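Long-range contacts in Serine/threonine protein phosphatase Stp1 (Streptococcus agalactiae, PDB 2PK0), which probably removes phosphate from phosphoserine and phosphothreonine residues of proteins in bacterial signalling, as a magnesium-dependent phosphatase of the PP2C family: residues L39-G44 with G103-A108; F118-D123 with L136-H141; D197-M202 with D236-A241. All coordinates share one frame; numbering follows the deposited sequence.

Contact 1 of 3, residues L39-G44 with G103-A108; sequences LADGMG and GTTIEA. With MG (magnesium ion), chain E; MG (magnesium ion), chain F.
Backbone bonds between L39 and E107 open this antiparallel pairing of strand 35-43 with strand 103-112: L39 N gives to E107 O and E107 N to L39 O, each bond 2.9 Å long. At the far end M43 N reaches G103 O at 2.7 Å, answered by a weak, longer return bond from G103 N to M43 O.

Between these pairs the pattern is interrupted, and side chains take over. T105 N still donates to D41 O, but D41 N turns to the hydroxyl T105 OG1 at 2.9 Å, a bent bond (145° at the hydrogen). That hydroxyl, held between backbone N and carbonyl carbon (chi1 72°), also bonds S124. T104 OG1 donates to its neighbour's carbonyl, T105 O. The same T104 OG1 packs 3.3 Å from A40 CB.

Metal bonds make up the third kind. With CG anti to its backbone N (chi1 177°), D41 spreads its carboxylate between two magnesium ions: OD1 binds one at 1.9 Å, beside G42 O, while OD2 binds the other at 2.3 Å. Water 3 bridges both ions. A strand end that offers one bridging aspartate and the next carbonyl to a water-bridged metal pair is characteristic of the PP2C phosphatase active site.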
loop_
_atom_site.group_PDB
_atom_site.type_symbol
_atom_site.label_atom_id
_atom_site.label_comp_id
_atom_site.label_asym_id
_atom_site.label_seq_id
_atom_site.Cartn_x
_atom_site.Cartn_y
_atom_site.Cartn_z
ATOM N N LEU A 39 1.178 1.958 4.415
ATOM C CA LEU A 39 1.292 2.878 3.281
ATOM C C LEU A 39 -0.097 3.434 2.953
ATOM O O LEU A 39 -1.070 2.665 2.877
ATOM C CB LEU A 39 1.861 2.131 2.062
ATOM C CG LEU A 39 2.271 2.878 0.782
ATOM C CD1 LEU A 39 3.340 2.124 0.058
ATOM C CD2 LEU A 39 1.108 3.120 -0.195
ATOM N N ALA A 40 -0.199 4.745 2.717
ATOM C CA ALA A 40 -1.509 5.335 2.429
ATOM C C ALA A 40 -1.445 6.377 1.351
ATOM O O ALA A 40 -0.603 7.258 1.396
ATOM C CB ALA A 40 -2.110 5.922 3.672
ATOM N N ASP A 41 -2.342 6.286 0.379
ATOM C CA ASP A 41 -2.401 7.288 -0.667
ATOM C C ASP A 41 -3.657 8.158 -0.481
ATOM O O ASP A 41 -4.766 7.732 -0.781
ATOM C CB ASP A 41 -2.369 6.598 -2.036
ATOM C CG ASP A 41 -2.491 7.558 -3.219
ATOM O OD1 ASP A 41 -2.818 8.768 -3.089
ATOM O OD2 ASP A 41 -2.254 7.086 -4.343
ATOM N N GLY A 42 -3.462 9.387 -0.013
ATOM C CA GLY A 42 -4.576 10.303 0.180
ATOM C C GLY A 42 -5.061 11.035 -1.065
ATOM O O GLY A 42 -4.311 11.207 -2.032
ATOM N N MET A 43 -6.325 11.448 -1.047
ATOM C CA MET A 43 -6.895 12.286 -2.092
ATOM C C MET A 43 -7.719 13.430 -1.480
ATOM O O MET A 43 -8.184 13.350 -0.341
ATOM C CB MET A 43 -7.758 11.444 -3.025
ATOM C CG MET A 43 -8.934 10.769 -2.331
ATOM S SD MET A 43 -9.951 9.748 -3.418
ATOM C CE MET A 43 -11.523 9.747 -2.546
ATOM N N GLY A 44 -7.895 14.501 -2.241
ATOM C CA GLY A 44 -8.686 15.643 -1.785
ATOM C C GLY A 44 -7.899 16.928 -1.890
ATOM O O GLY A 44 -6.728 16.962 -1.508
ATOM N N GLY A 103 -10.113 11.421 1.565
ATOM C CA GLY A 103 -10.023 9.986 1.679
ATOM C C GLY A 103 -8.636 9.461 1.391
ATOM O O GLY A 103 -7.797 10.180 0.843
ATOM N N THR A 104 -8.397 8.202 1.746
ATOM C CA THR A 104 -7.117 7.593 1.456
ATOM C C THR A 104 -7.205 6.112 1.079
ATOM O O THR A 104 -8.120 5.422 1.493
ATOM C CB THR A 104 -6.122 7.775 2.620
ATOM O OG1 THR A 104 -4.893 7.128 2.279
ATOM C CG2 THR A 104 -6.659 7.179 3.902
ATOM N N THR A 105 -6.258 5.625 0.281
ATOM C CA THR A 105 -6.084 4.181 0.153
ATOM C C THR A 105 -5.372 3.667 1.406
ATOM O O THR A 105 -4.807 4.452 2.167
ATOM C CB THR A 105 -5.206 3.777 -1.053
ATOM O OG1 THR A 105 -3.837 4.107 -0.788
ATOM C CG2 THR A 105 -5.660 4.439 -2.321
ATOM N N ILE A 106 -5.371 2.357 1.618
ATOM C CA ILE A 106 -4.467 1.782 2.620
ATOM C C ILE A 106 -3.854 0.436 2.218
ATOM O O ILE A 106 -4.488 -0.378 1.544
ATOM C CB ILE A 106 -5.108 1.665 4.030
ATOM C CG1 ILE A 106 -4.022 1.770 5.109
ATOM C CG2 ILE A 106 -5.928 0.371 4.188
ATOM C CD1 ILE A 106 -4.469 1.303 6.480
ATOM N N GLU A 107 -2.590 0.258 2.593
ATOM C CA GLU A 107 -1.962 -1.053 2.680
ATOM C C GLU A 107 -1.357 -1.191 4.072
ATOM O O GLU A 107 -0.496 -0.389 4.469
ATOM C CB GLU A 107 -0.848 -1.242 1.635
ATOM C CG GLU A 107 -1.237 -1.028 0.185
ATOM C CD GLU A 107 -2.424 -1.868 -0.262
ATOM O OE1 GLU A 107 -2.572 -3.018 0.186
ATOM O OE2 GLU A 107 -3.238 -1.373 -1.061
ATOM N N ALA A 108 -1.808 -2.191 4.813
ATOM C CA ALA A 108 -1.283 -2.411 6.135
ATOM C C ALA A 108 -0.758 -3.831 6.172
ATOM O O ALA A 108 -1.488 -4.774 5.892
ATOM C CB ALA A 108 -2.367 -2.199 7.174
HETATM MG MG MG E . -3.149 10.620 -3.594
HETATM MG MG MG F . -1.591 8.052 -6.289
HETATM O O HOH W 1 -4.870 10.140 -4.993
HETATM O O HOH W 2 -3.436 12.244 -4.390
HETATM O O HOH W 3 -2.237 9.983 -5.482
HETATM O O HOH W 4 -1.143 10.849 -3.186
HETATM O O HOH W 5 -3.607 8.204 -7.046
#

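Contact 2 of 3, residues F118-D123 with L136-H141; sequences FAHVGD and LLTSDH
H120 and H141 meet tip to tip in an offset stack, ring centroids 4.6 Å apart and planes inclined by 28°, with H120 NE2 lying over one face of H141 toward its rim. H120 has CG anti to its backbone N (chi1 151°), which carries the ring toward segment 136-141. Over one face of H120 lies T138, whose CB sits above the centre of the imidazole in a CH-pi contact, 3.7 Å from the centroid. T138 CG2 goes on to touch F118 CE1, and F118 CE2 packs more loosely on L137 CB.

Polar bonds fix both rings. H120 NE2 donates to S139 O at 2.7 Å, nearly in the ring plane although above the plane of that carbonyl. G122 holds H141 at two points: H141 N donates to G122 O at 2.8 Å, and H141 ND1 accepts from G122 N at 3.1 Å, the donor tilted from the ring plane. Water 6 joins D123 O to D140 OD2.

Further out, E107 holds H120 ND1, D180 holds H141 NE2, and R125 forms a salt bridge with D140. The loop after strand 133-136 of one sheet is thus docked on strand 115-121 of the other, within the beta-sandwich of the PP2C fold.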
loop_
_atom_site.group_PDB
_atom_site.type_symbol
_atom_site.label_atom_id
_atom_site.label_comp_id
_atom_site.label_asym_id
_atom_site.label_seq_id
_atom_site.Cartn_x
_atom_site.Cartn_y
_atom_site.Cartn_z
ATOM N N PHE A 118 -1.923 -8.975 5.200
ATOM C CA PHE A 118 -2.228 -7.632 4.817
ATOM C C PHE A 118 -3.710 -7.302 4.836
ATOM O O PHE A 118 -4.546 -8.175 4.673
ATOM C CB PHE A 118 -1.603 -7.299 3.454
ATOM C CG PHE A 118 -2.178 -8.075 2.292
ATOM C CD1 PHE A 118 -3.337 -7.643 1.632
ATOM C CD2 PHE A 118 -1.539 -9.212 1.819
ATOM C CE1 PHE A 118 -3.857 -8.341 0.553
ATOM C CE2 PHE A 118 -2.060 -9.925 0.726
ATOM C CZ PHE A 118 -3.210 -9.491 0.100
ATOM N N ALA A 119 -4.001 -6.017 5.015
ATOM C CA ALA A 119 -5.307 -5.442 4.735
ATOM C C ALA A 119 -5.116 -4.421 3.614
ATOM O O ALA A 119 -4.129 -3.683 3.626
ATOM C CB ALA A 119 -5.865 -4.767 5.970
ATOM N N HIS A 120 -6.072 -4.351 2.681
ATOM C CA HIS A 120 -5.918 -3.565 1.443
ATOM C C HIS A 120 -7.218 -2.876 1.024
ATOM O O HIS A 120 -8.250 -3.512 0.968
ATOM C CB HIS A 120 -5.410 -4.487 0.331
ATOM C CG HIS A 120 -5.825 -4.084 -1.047
ATOM N ND1 HIS A 120 -5.356 -2.945 -1.667
ATOM C CD2 HIS A 120 -6.635 -4.696 -1.945
ATOM C CE1 HIS A 120 -5.871 -2.868 -2.881
ATOM N NE2 HIS A 120 -6.653 -3.913 -3.073
ATOM N N VAL A 121 -7.149 -1.570 0.755
ATOM C CA VAL A 121 -8.289 -0.731 0.401
ATOM C C VAL A 121 -7.818 0.299 -0.626
ATOM O O VAL A 121 -6.978 1.121 -0.303
ATOM C CB VAL A 121 -8.785 0.112 1.616
ATOM C CG1 VAL A 121 -9.943 1.044 1.201
ATOM C CG2 VAL A 121 -9.217 -0.751 2.769
ATOM N N GLY A 122 -8.343 0.271 -1.849
ATOM C CA GLY A 122 -7.936 1.232 -2.864
ATOM C C GLY A 122 -7.194 0.657 -4.057
ATOM O O GLY A 122 -7.401 -0.500 -4.437
ATOM N N ASP A 123 -6.337 1.479 -4.660
ATOM C CA ASP A 123 -5.557 1.072 -5.828
ATOM C C ASP A 123 -4.049 1.050 -5.563
ATOM O O ASP A 123 -3.235 1.016 -6.487
ATOM C CB ASP A 123 -5.879 1.943 -7.054
ATOM C CG ASP A 123 -5.590 3.418 -6.833
ATOM O OD1 ASP A 123 -5.324 3.824 -5.675
ATOM O OD2 ASP A 123 -5.634 4.185 -7.829
ATOM N N LEU A 136 1.477 -10.345 -8.444
ATOM C CA LEU A 136 0.506 -9.420 -7.874
ATOM C C LEU A 136 -0.385 -10.100 -6.834
ATOM O O LEU A 136 -0.929 -11.165 -7.079
ATOM C CB LEU A 136 -0.336 -8.792 -8.984
ATOM C CG LEU A 136 -1.492 -7.867 -8.596
ATOM C CD1 LEU A 136 -1.029 -6.631 -7.805
ATOM C CD2 LEU A 136 -2.283 -7.468 -9.821
ATOM N N LEU A 137 -0.515 -9.482 -5.666
ATOM C CA LEU A 137 -1.306 -10.051 -4.561
ATOM C C LEU A 137 -2.669 -9.388 -4.318
ATOM O O LEU A 137 -3.561 -10.023 -3.784
ATOM C CB LEU A 137 -0.506 -10.020 -3.252
ATOM C CG LEU A 137 0.773 -10.854 -3.205
ATOM C CD1 LEU A 137 1.290 -10.964 -1.758
ATOM C CD2 LEU A 137 0.546 -12.237 -3.831
ATOM N N THR A 138 -2.810 -8.115 -4.682
ATOM C CA THR A 138 -4.019 -7.344 -4.426
ATOM C C THR A 138 -4.748 -7.057 -5.721
ATOM O O THR A 138 -4.197 -7.189 -6.800
ATOM C CB THR A 138 -3.707 -5.986 -3.792
ATOM O OG1 THR A 138 -2.758 -5.296 -4.609
ATOM C CG2 THR A 138 -3.126 -6.156 -2.405
ATOM N N SER A 139 -6.003 -6.663 -5.614
ATOM C CA SER A 139 -6.754 -6.306 -6.794
ATOM C C SER A 139 -7.210 -4.870 -6.596
ATOM O O SER A 139 -7.711 -4.534 -5.530
ATOM C CB SER A 139 -7.936 -7.263 -6.978
ATOM O OG SER A 139 -8.730 -6.879 -8.089
ATOM N N ASP A 140 -6.986 -4.027 -7.601
ATOM C CA ASP A 140 -7.314 -2.612 -7.517
ATOM C C ASP A 140 -8.819 -2.459 -7.263
ATOM O O ASP A 140 -9.617 -3.105 -7.928
ATOM C CB ASP A 140 -6.933 -1.888 -8.820
ATOM C CG ASP A 140 -5.432 -1.563 -8.927
ATOM O OD1 ASP A 140 -4.664 -1.939 -8.022
ATOM O OD2 ASP A 140 -5.010 -0.926 -9.928
ATOM N N HIS A 141 -9.216 -1.647 -6.286
ATOM C CA HIS A 141 -10.630 -1.340 -6.153
ATOM C C HIS A 141 -10.964 -0.191 -7.073
ATOM O O HIS A 141 -10.940 0.965 -6.679
ATOM C CB HIS A 141 -11.009 -1.040 -4.711
ATOM C CG HIS A 141 -10.757 -2.190 -3.799
ATOM N ND1 HIS A 141 -10.231 -2.040 -2.538
ATOM C CD2 HIS A 141 -10.912 -3.519 -3.988
ATOM C CE1 HIS A 141 -10.078 -3.230 -1.982
ATOM N NE2 HIS A 141 -10.487 -4.146 -2.841
HETATM O O HOH W 6 -3.247 0.875 -8.949
#

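Contact 3 of 3, residues D197-M202 with D236-A241; sequences DGLTNM and DNITVA. With MG (magnesium ion), chain F.
D197 and D236 converge on one magnesium ion at the PP2C metal site, where the start of the weakly bonded helix 197-200 faces the loop leading into strand 238-245. Their side chains cross at about a right angle, with carboxylate planes 76° apart. D197 OD1 and D236 OD2 each bind the metal at 2.1 Å. D197 OD1 lies 3.0 Å from D236 OD2, the two oxygens being held together by the ion they share.

The two aspartates arrive by different torsions. D197 CG lies between its backbone N and carbonyl carbon (chi1 54°), which folds the carboxylate back to the metal although its CB starts away from the other segment. D236, by contrast, has CG anti to the backbone N (chi1 -172°), and its CB already starts toward the other segment. Its second oxygen, OD1, accepts from water 3, a metal ligand, and takes a weak bond from N237 N, while D197 OD2 accepts from metal-bound water 5; these bonds to metal-bound waters probably help set the turn of both carboxylates.

Beside the site, G198 lies against the backbone, its CA in a CA-H...O contact with N237 O. L199 lays its two methyls across the I238 and V240 side chains, crossing each at about a right angle: CD1 meets I238 CG2 at 3.9 Å, and L199 CD2 lies 3.9 Å from V240 CG2.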
loop_
_atom_site.group_PDB
_atom_site.type_symbol
_atom_site.label_atom_id
_atom_site.label_comp_id
_atom_site.label_asym_id
_atom_site.label_seq_id
_atom_site.Cartn_x
_atom_site.Cartn_y
_atom_site.Cartn_z
ATOM N N ASP A 197 0.036 3.961 -6.381
ATOM C CA ASP A 197 -0.109 3.778 -7.821
ATOM C C ASP A 197 0.958 4.496 -8.645
ATOM O O ASP A 197 1.214 4.115 -9.781
ATOM C CB ASP A 197 -1.531 4.105 -8.321
ATOM C CG ASP A 197 -2.017 5.508 -7.914
ATOM O OD1 ASP A 197 -1.326 6.189 -7.129
ATOM O OD2 ASP A 197 -3.104 5.946 -8.364
ATOM N N GLY A 198 1.616 5.486 -8.053
ATOM C CA GLY A 198 2.626 6.262 -8.743
ATOM C C GLY A 198 3.845 5.467 -9.175
ATOM O O GLY A 198 4.556 5.873 -10.090
ATOM N N LEU A 199 4.100 4.343 -8.517
ATOM C CA LEU A 199 5.152 3.453 -8.962
ATOM C C LEU A 199 4.651 2.668 -10.159
ATOM O O LEU A 199 5.189 2.775 -11.259
ATOM C CB LEU A 199 5.602 2.496 -7.857
ATOM C CG LEU A 199 6.849 1.698 -8.280
ATOM C CD1 LEU A 199 8.058 2.610 -8.300
ATOM C CD2 LEU A 199 7.107 0.486 -7.371
ATOM N N THR A 200 3.587 1.908 -9.942
ATOM C CA THR A 200 3.101 0.967 -10.940
ATOM C C THR A 200 2.351 1.569 -12.145
ATOM O O THR A 200 2.128 0.875 -13.138
ATOM C CB THR A 200 2.244 -0.094 -10.269
ATOM O OG1 THR A 200 1.448 0.540 -9.265
ATOM C CG2 THR A 200 3.143 -1.151 -9.601
ATOM N N ASN A 201 1.964 2.840 -12.076
ATOM C CA ASN A 201 1.461 3.504 -13.276
ATOM C C ASN A 201 2.600 3.887 -14.210
ATOM O O ASN A 201 2.409 3.986 -15.408
ATOM C CB ASN A 201 0.633 4.743 -12.938
ATOM C CG ASN A 201 -0.694 4.406 -12.254
ATOM O OD1 ASN A 201 -1.171 3.255 -12.272
ATOM N ND2 ASN A 201 -1.289 5.413 -11.635
ATOM N N MET A 202 3.787 4.100 -13.650
ATOM C CA MET A 202 4.959 4.480 -14.421
ATOM C C MET A 202 5.847 3.288 -14.816
ATOM O O MET A 202 6.469 3.307 -15.869
ATOM C CB MET A 202 5.774 5.516 -13.652
ATOM C CG MET A 202 5.047 6.829 -13.350
ATOM S SD MET A 202 4.477 7.802 -14.775
ATOM C CE MET A 202 2.697 7.573 -14.662
ATOM N N ASP A 236 2.545 11.319 -10.564
ATOM C CA ASP A 236 1.844 11.188 -9.305
ATOM C C ASP A 236 2.894 10.963 -8.237
ATOM O O ASP A 236 4.042 10.687 -8.566
ATOM C CB ASP A 236 0.854 10.020 -9.382
ATOM C CG ASP A 236 -0.073 9.933 -8.173
ATOM O OD1 ASP A 236 -0.059 10.807 -7.280
ATOM O OD2 ASP A 236 -0.827 8.947 -8.086
ATOM N N ASN A 237 2.505 11.122 -6.972
ATOM C CA ASN A 237 3.352 10.787 -5.841
ATOM C C ASN A 237 3.715 9.314 -5.878
ATOM O O ASN A 237 2.862 8.476 -6.136
ATOM C CB ASN A 237 2.644 11.094 -4.523
ATOM C CG ASN A 237 2.122 12.514 -4.442
ATOM O OD1 ASN A 237 1.041 12.750 -3.894
ATOM N ND2 ASN A 237 2.890 13.470 -4.952
ATOM N N ILE A 238 4.989 9.009 -5.653
ATOM C CA ILE A 238 5.474 7.625 -5.653
ATOM C C ILE A 238 5.892 7.276 -4.248
ATOM O O ILE A 238 6.572 8.069 -3.605
ATOM C CB ILE A 238 6.707 7.494 -6.509
ATOM C CG1 ILE A 238 6.583 8.388 -7.744
ATOM C CG2 ILE A 238 6.926 6.071 -6.865
ATOM C CD1 ILE A 238 7.920 8.838 -8.298
ATOM N N THR A 239 5.492 6.105 -3.758
ATOM C CA THR A 239 5.747 5.731 -2.367
ATOM C C THR A 239 5.883 4.230 -2.285
ATOM O O THR A 239 5.000 3.518 -2.741
ATOM C CB THR A 239 4.611 6.215 -1.455
ATOM O OG1 THR A 239 4.664 7.648 -1.369
ATOM C CG2 THR A 239 4.756 5.660 -0.063
ATOM N N VAL A 240 7.015 3.743 -1.764
ATOM C CA VAL A 240 7.322 2.312 -1.811
ATOM C C VAL A 240 7.870 1.782 -0.483
ATOM O O VAL A 240 8.759 2.393 0.123
ATOM C CB VAL A 240 8.337 1.959 -2.958
ATOM C CG1 VAL A 240 8.412 0.461 -3.183
ATOM C CG2 VAL A 240 7.967 2.622 -4.268
ATOM N N ALA A 241 7.327 0.657 -0.020
ATOM C CA ALA A 241 7.979 -0.138 1.022
ATOM C C ALA A 241 8.528 -1.416 0.417
ATOM O O ALA A 241 7.802 -2.160 -0.260
ATOM C CB ALA A 241 7.015 -0.477 2.120
HETATM MG MG MG F . -1.591 8.052 -6.289
HETATM O O HOH W 7 -1.844 8.183 -10.351
HETATM O O HOH W 5 -3.607 8.204 -7.046
HETATM O O HOH W 3 -2.237 9.983 -5.482
HETATM O O HOH W 8 0.110 8.271 -4.975
#

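How the contacts relate
Contacts 1 and 3 meet at the magnesium ion they share: D41 OD2 comes within 3.1 Å of D197 OD1, and metal-bound waters 3 and 5 serve both. Contact 1 brings D41 from one sheet; contact 3 brings D197 and D236 from beside strands of the other, consistent with a metal pair at one edge of the sandwich, between the sheets, as in PP2C phosphatases. L39 CD1 also packs on T239 O at 3.5 Å. Contact 2 stands one step back: its strand 115-121 lies beside strand 103-112, with I106 N 2.8 Å from V121 O, and the E107-H120 bond ties it to contact 1. The side chain of D123 is about 6 Å from a magnesium ion; D123 OD2 and D197 OD2, 3.1 Å apart, are like-charged oxygens lying close, not a bond.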